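Local coordinates for protein phosphoribosylformylglycinamidine synthase 2 (Thermus thermophilus, PDB 3VIU) that belongs to the PurM-like AIR synthase related family, with the N- and C-terminal domain pair repeated, and holds adenosine-5'-diphosphate and magnesium in this structure, at residues 480-486 with 517-523; 50-55 with 505-509. All coordinates share one frame. Residue numbers count along the deposited sequence, not the author numbering.

How the interactions relate
The chain order is 50-55, 480-486, 505-509, 517-523, so the two contacts interleave. Three of these segments come from one beta-alpha-beta unit: strand 479-488, helix 495-515 and strand 519-525. Interaction 1 joins its two strands. In interaction 2 its helix meets residues 50-55, from far earlier in the chain. The centres lie about 11 Å apart and the contacts touch. V519 N is 3.2 Å from P55 O, a probable hydrogen bond at the outer strand, and L54 CD2 is 3.6 Å from Y483 OH. Residues 50-55 thus pack against the second PurM-like N-terminal domain. Both contacts contribute residues to the ADP pocket.

Interaction 1 (480-486 with 517-523); sequences PLAYTDG and VPVVSGN. With ADP (adenosine-5'-diphosphate), chain B.
Strands 480-486 and 519-523 run parallel; the axes of these short strands come within 4.5 Å at 13°. V517 and P518 precede the second strand. The CA-CB bond of V517 points toward 480-486; V517 CG2 is 3.8 Å from P480 CB and V517 CG1 3.5 Å from A482 CA. P518 O accepts a hydrogen bond from Y483 N at 3.0 Å. V519 pairs with Y483, CA to CA 5.0 Å. Y483 and V519 point to the same face, and with chi1 p (74°) the Y483 ring leans across onto V519. V519 CA lies over the ring face, 4.0 Å from the Y483 centroid, in a CH-pi contact, and V519 CG1 is 3.2 Å from Y483 CZ. V520 N hydrogen-bonds Y483 O at 3.1 Å. V520 (phi/psi -131/-17) then bends the chain. One extra residue is taken up here, a beta bulge, because two steps from Y483 to D485 match three from V519 to G522. S521 O accepts a weak hydrogen bond from D485 N at 3.4 Å. S521 OG hydrogen-bonds T484 OG1 at 3.1 Å and also F82 O of strand 78-86. G522 pairs with D485 at 4.6 Å between CA atoms, and G522 N hydrogen-bonds ADP O2' at 3.2 Å. N523 N hydrogen-bonds D485 O at 2.9 Å. D485 OD1 accepts a hydrogen bond from ADP N6 at 3.0 Å, and D485 OD2 is 2.7 Å from ADP N1. N523 O accepts a weak one from ADP N6 at 3.2 Å. This is the strand pair of a beta-alpha-beta unit in a PurM-like N-terminal domain, its C-terminal ends holding ADP's adenine and ribose.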
# COMPACT_ATOMS: atom_id res chain seq x y z
N PRO A 480 15.42 -4.44 1.59
CA PRO A 480 14.49 -3.36 1.23
C PRO A 480 15.06 -2.54 0.08
O PRO A 480 16.15 -1.98 0.19
CB PRO A 480 14.41 -2.54 2.52
CG PRO A 480 14.69 -3.54 3.58
CD PRO A 480 15.81 -4.33 3.00
N LEU A 481 14.33 -2.45 -1.02
CA LEU A 481 14.80 -1.69 -2.17
C LEU A 481 14.19 -0.30 -2.23
O LEU A 481 14.86 0.65 -2.62
CB LEU A 481 14.51 -2.44 -3.47
CG LEU A 481 15.18 -3.81 -3.58
CD1 LEU A 481 14.72 -4.49 -4.85
CD2 LEU A 481 16.70 -3.64 -3.57
N ALA A 482 12.93 -0.18 -1.85
CA ALA A 482 12.23 1.10 -1.87
C ALA A 482 10.85 0.91 -1.28
O ALA A 482 10.44 -0.21 -1.00
CB ALA A 482 12.12 1.63 -3.29
N TYR A 483 10.12 2.00 -1.10
CA TYR A 483 8.78 1.87 -0.57
C TYR A 483 7.78 2.73 -1.32
O TYR A 483 8.15 3.52 -2.18
CB TYR A 483 8.74 2.23 0.92
CG TYR A 483 8.85 3.70 1.22
CD1 TYR A 483 10.10 4.32 1.34
CD2 TYR A 483 7.70 4.47 1.39
CE1 TYR A 483 10.19 5.68 1.63
CE2 TYR A 483 7.79 5.82 1.68
CZ TYR A 483 9.03 6.42 1.80
OH TYR A 483 9.10 7.77 2.05
N THR A 484 6.51 2.53 -1.00
CA THR A 484 5.40 3.26 -1.58
C THR A 484 4.56 3.63 -0.36
O THR A 484 4.39 2.81 0.55
CB THR A 484 4.60 2.35 -2.54
OG1 THR A 484 3.57 3.10 -3.19
CG2 THR A 484 3.96 1.19 -1.77
N ASP A 485 4.06 4.86 -0.31
CA ASP A 485 3.27 5.28 0.84
C ASP A 485 1.89 5.78 0.46
O ASP A 485 1.74 6.72 -0.33
CB ASP A 485 3.99 6.37 1.62
CG ASP A 485 4.18 7.64 0.82
OD1 ASP A 485 3.76 8.72 1.28
OD2 ASP A 485 4.75 7.55 -0.29
N GLY A 486 0.87 5.15 1.03
CA GLY A 486 -0.49 5.56 0.79
C GLY A 486 -0.91 6.38 1.99
O GLY A 486 -1.21 5.84 3.04
N VAL A 517 16.20 3.80 2.48
CA VAL A 517 15.17 3.23 1.62
C VAL A 517 14.35 4.41 1.10
O VAL A 517 13.67 5.08 1.87
CB VAL A 517 14.23 2.29 2.41
CG1 VAL A 517 13.18 1.71 1.48
CG2 VAL A 517 15.03 1.19 3.07
N PRO A 518 14.41 4.68 -0.21
CA PRO A 518 13.68 5.79 -0.85
C PRO A 518 12.26 5.51 -1.34
O PRO A 518 11.89 4.36 -1.58
CB PRO A 518 14.60 6.16 -2.00
CG PRO A 518 15.06 4.79 -2.47
CD PRO A 518 15.36 4.07 -1.16
N VAL A 519 11.47 6.58 -1.49
CA VAL A 519 10.10 6.50 -2.01
C VAL A 519 10.22 6.34 -3.51
O VAL A 519 11.12 6.90 -4.13
CB VAL A 519 9.27 7.80 -1.88
CG1 VAL A 519 8.04 7.54 -1.05
CG2 VAL A 519 10.12 8.93 -1.37
N VAL A 520 9.28 5.64 -4.11
CA VAL A 520 9.33 5.44 -5.53
C VAL A 520 7.96 5.77 -6.13
O VAL A 520 7.82 6.00 -7.33
CB VAL A 520 9.77 3.99 -5.82
CG1 VAL A 520 8.60 3.04 -5.72
CG2 VAL A 520 10.46 3.93 -7.15
N SER A 521 6.96 5.81 -5.26
CA SER A 521 5.59 6.11 -5.66
C SER A 521 4.71 6.15 -4.42
O SER A 521 5.18 5.88 -3.31
CB SER A 521 5.05 5.06 -6.62
OG SER A 521 4.86 3.82 -5.97
N GLY A 522 3.44 6.49 -4.61
CA GLY A 522 2.55 6.55 -3.48
C GLY A 522 1.23 7.20 -3.81
O GLY A 522 0.90 7.40 -4.98
N ASN A 523 0.47 7.54 -2.77
CA ASN A 523 -0.83 8.15 -2.94
C ASN A 523 -1.13 9.03 -1.74
O ASN A 523 -0.51 8.91 -0.69
CB ASN A 523 -1.91 7.08 -3.05
CG ASN A 523 -3.28 7.67 -3.28
OD1 ASN A 523 -3.52 8.33 -4.29
ND2 ASN A 523 -4.20 7.45 -2.33
PB ADP B . -3.25 7.81 -10.56
O1B ADP B . -4.33 8.83 -10.51
O2B ADP B . -3.56 6.65 -9.48
O3B ADP B . -3.18 7.17 -12.12
PA ADP B . -1.94 9.84 -9.28
O1A ADP B . -2.12 11.03 -10.16
O2A ADP B . -3.21 9.72 -8.29
O3A ADP B . -1.80 8.49 -10.21
O5' ADP B . -0.60 9.96 -8.35
C5' ADP B . 0.14 11.14 -8.73
C4' ADP B . 1.67 10.89 -8.84
O4' ADP B . 2.37 11.36 -7.65
C3' ADP B . 2.06 9.40 -9.00
O3' ADP B . 3.24 9.29 -9.81
C2' ADP B . 2.30 8.95 -7.55
O2' ADP B . 3.16 7.81 -7.47
C1' ADP B . 2.87 10.20 -6.89
N9 ADP B . 2.49 10.29 -5.48
C8 ADP B . 1.27 10.67 -4.99
N7 ADP B . 1.27 10.64 -3.69
C5 ADP B . 2.49 10.25 -3.25
C6 ADP B . 3.08 10.04 -1.98
N6 ADP B . 2.35 10.25 -0.82
N1 ADP B . 4.36 9.64 -1.92
C2 ADP B . 5.09 9.43 -3.02
N3 ADP B . 4.57 9.61 -4.24
C4 ADP B . 3.29 10.02 -4.40

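Interaction 2 (50-55 with 505-509); sequences LLKALP and IAGLK
I505, rotamer m with chi2 t, reaches between L50 and L51. I505 CD1 is 3.5 Å from L50 CB and 3.3 Å from L51 CD2, and I505 CG2 is 3.4 Å from L50 O. Residues 505-509 are helical, with K509 N hydrogen-bonded to I505 O at 3.1 Å. Segment 50-55 starts in a helix and turns through a type I beta turn from L51 to L54, where L54 N hydrogen-bonds L51 O at 3.3 Å. With chi1 m and chi2 t, the end of L54 packs on the helical turn: L54 CD2 is 3.7 Å from L508 CB and 3.6 Å from K509 N. The L54 and K509 CA atoms are 5.0 Å apart. K509 CG is 3.8 Å from A53 O and 4.2 Å from P55 CD. No hydrogen bond joins the two segments; the contact is van der Waals packing, mostly between aliphatic side chains. L51 also touches ADP and V524. L54 and L508 both meet Y483 of strand 479-488, and L54 reaches V519 of strand 519-525, so segment 50-55 packs against helix 495-515 and both strands flanking it in sequence.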
# COMPACT_ATOMS: atom_id res chain seq x y z
N LEU A 50 4.85 19.55 0.97
CA LEU A 50 5.44 18.72 2.01
C LEU A 50 6.12 17.46 1.47
O LEU A 50 7.11 16.99 2.02
CB LEU A 50 4.37 18.31 3.03
CG LEU A 50 3.66 19.46 3.75
CD1 LEU A 50 2.41 18.95 4.43
CD2 LEU A 50 4.60 20.10 4.75
N LEU A 51 5.57 16.92 0.38
CA LEU A 51 6.11 15.69 -0.22
C LEU A 51 7.49 15.87 -0.86
O LEU A 51 8.18 14.89 -1.14
CB LEU A 51 5.11 15.13 -1.24
CG LEU A 51 3.80 14.62 -0.63
CD1 LEU A 51 2.79 14.29 -1.72
CD2 LEU A 51 4.09 13.40 0.22
N LYS A 52 7.89 17.12 -1.09
CA LYS A 52 9.19 17.38 -1.69
C LYS A 52 10.31 16.92 -0.76
O LYS A 52 11.41 16.63 -1.21
CB LYS A 52 9.35 18.88 -1.98
CG LYS A 52 8.51 19.40 -3.14
CD LYS A 52 8.63 20.91 -3.24
CE LYS A 52 7.81 21.48 -4.40
NZ LYS A 52 8.31 21.00 -5.72
N ALA A 53 10.00 16.82 0.53
CA ALA A 53 10.97 16.41 1.53
C ALA A 53 11.38 14.94 1.52
O ALA A 53 12.44 14.59 2.04
CB ALA A 53 10.46 16.78 2.92
N LEU A 54 10.55 14.07 0.95
CA LEU A 54 10.86 12.64 0.91
C LEU A 54 12.02 12.28 -0.01
O LEU A 54 11.99 12.57 -1.20
CB LEU A 54 9.61 11.85 0.51
CG LEU A 54 8.42 11.91 1.48
CD1 LEU A 54 7.23 11.19 0.89
CD2 LEU A 54 8.81 11.30 2.82
N PRO A 55 13.07 11.65 0.54
CA PRO A 55 14.27 11.23 -0.21
C PRO A 55 13.90 10.27 -1.36
O PRO A 55 13.15 9.33 -1.14
CB PRO A 55 15.11 10.54 0.85
CG PRO A 55 14.73 11.27 2.09
CD PRO A 55 13.24 11.37 1.97
N ILE A 505 4.37 13.02 7.06
CA ILE A 505 5.40 13.11 6.04
C ILE A 505 6.82 13.23 6.66
O ILE A 505 7.76 12.62 6.16
CB ILE A 505 5.12 14.29 5.09
CG1 ILE A 505 3.89 13.94 4.23
CG2 ILE A 505 6.36 14.57 4.23
CD1 ILE A 505 3.55 14.94 3.13
N ALA A 506 6.96 13.99 7.74
CA ALA A 506 8.26 14.13 8.38
C ALA A 506 8.68 12.77 8.94
O ALA A 506 9.86 12.43 8.94
CB ALA A 506 8.20 15.17 9.50
N GLY A 507 7.71 12.00 9.41
CA GLY A 507 8.01 10.69 9.94
C GLY A 507 8.65 9.78 8.90
O GLY A 507 9.67 9.14 9.17
N LEU A 508 8.05 9.72 7.72
CA LEU A 508 8.56 8.90 6.62
C LEU A 508 9.97 9.34 6.22
O LEU A 508 10.87 8.51 6.06
CB LEU A 508 7.62 9.00 5.42
CG LEU A 508 6.55 7.92 5.22
CD1 LEU A 508 6.20 7.23 6.53
CD2 LEU A 508 5.32 8.55 4.59
N LYS A 509 10.15 10.64 6.06
CA LYS A 509 11.44 11.20 5.68
C LYS A 509 12.52 10.70 6.62
O LYS A 509 13.55 10.16 6.19
CB LYS A 509 11.36 12.73 5.76
CG LYS A 509 12.70 13.44 5.63
CD LYS A 509 12.58 14.89 6.06
CE LYS A 509 13.88 15.65 5.86
NZ LYS A 509 15.06 15.03 6.55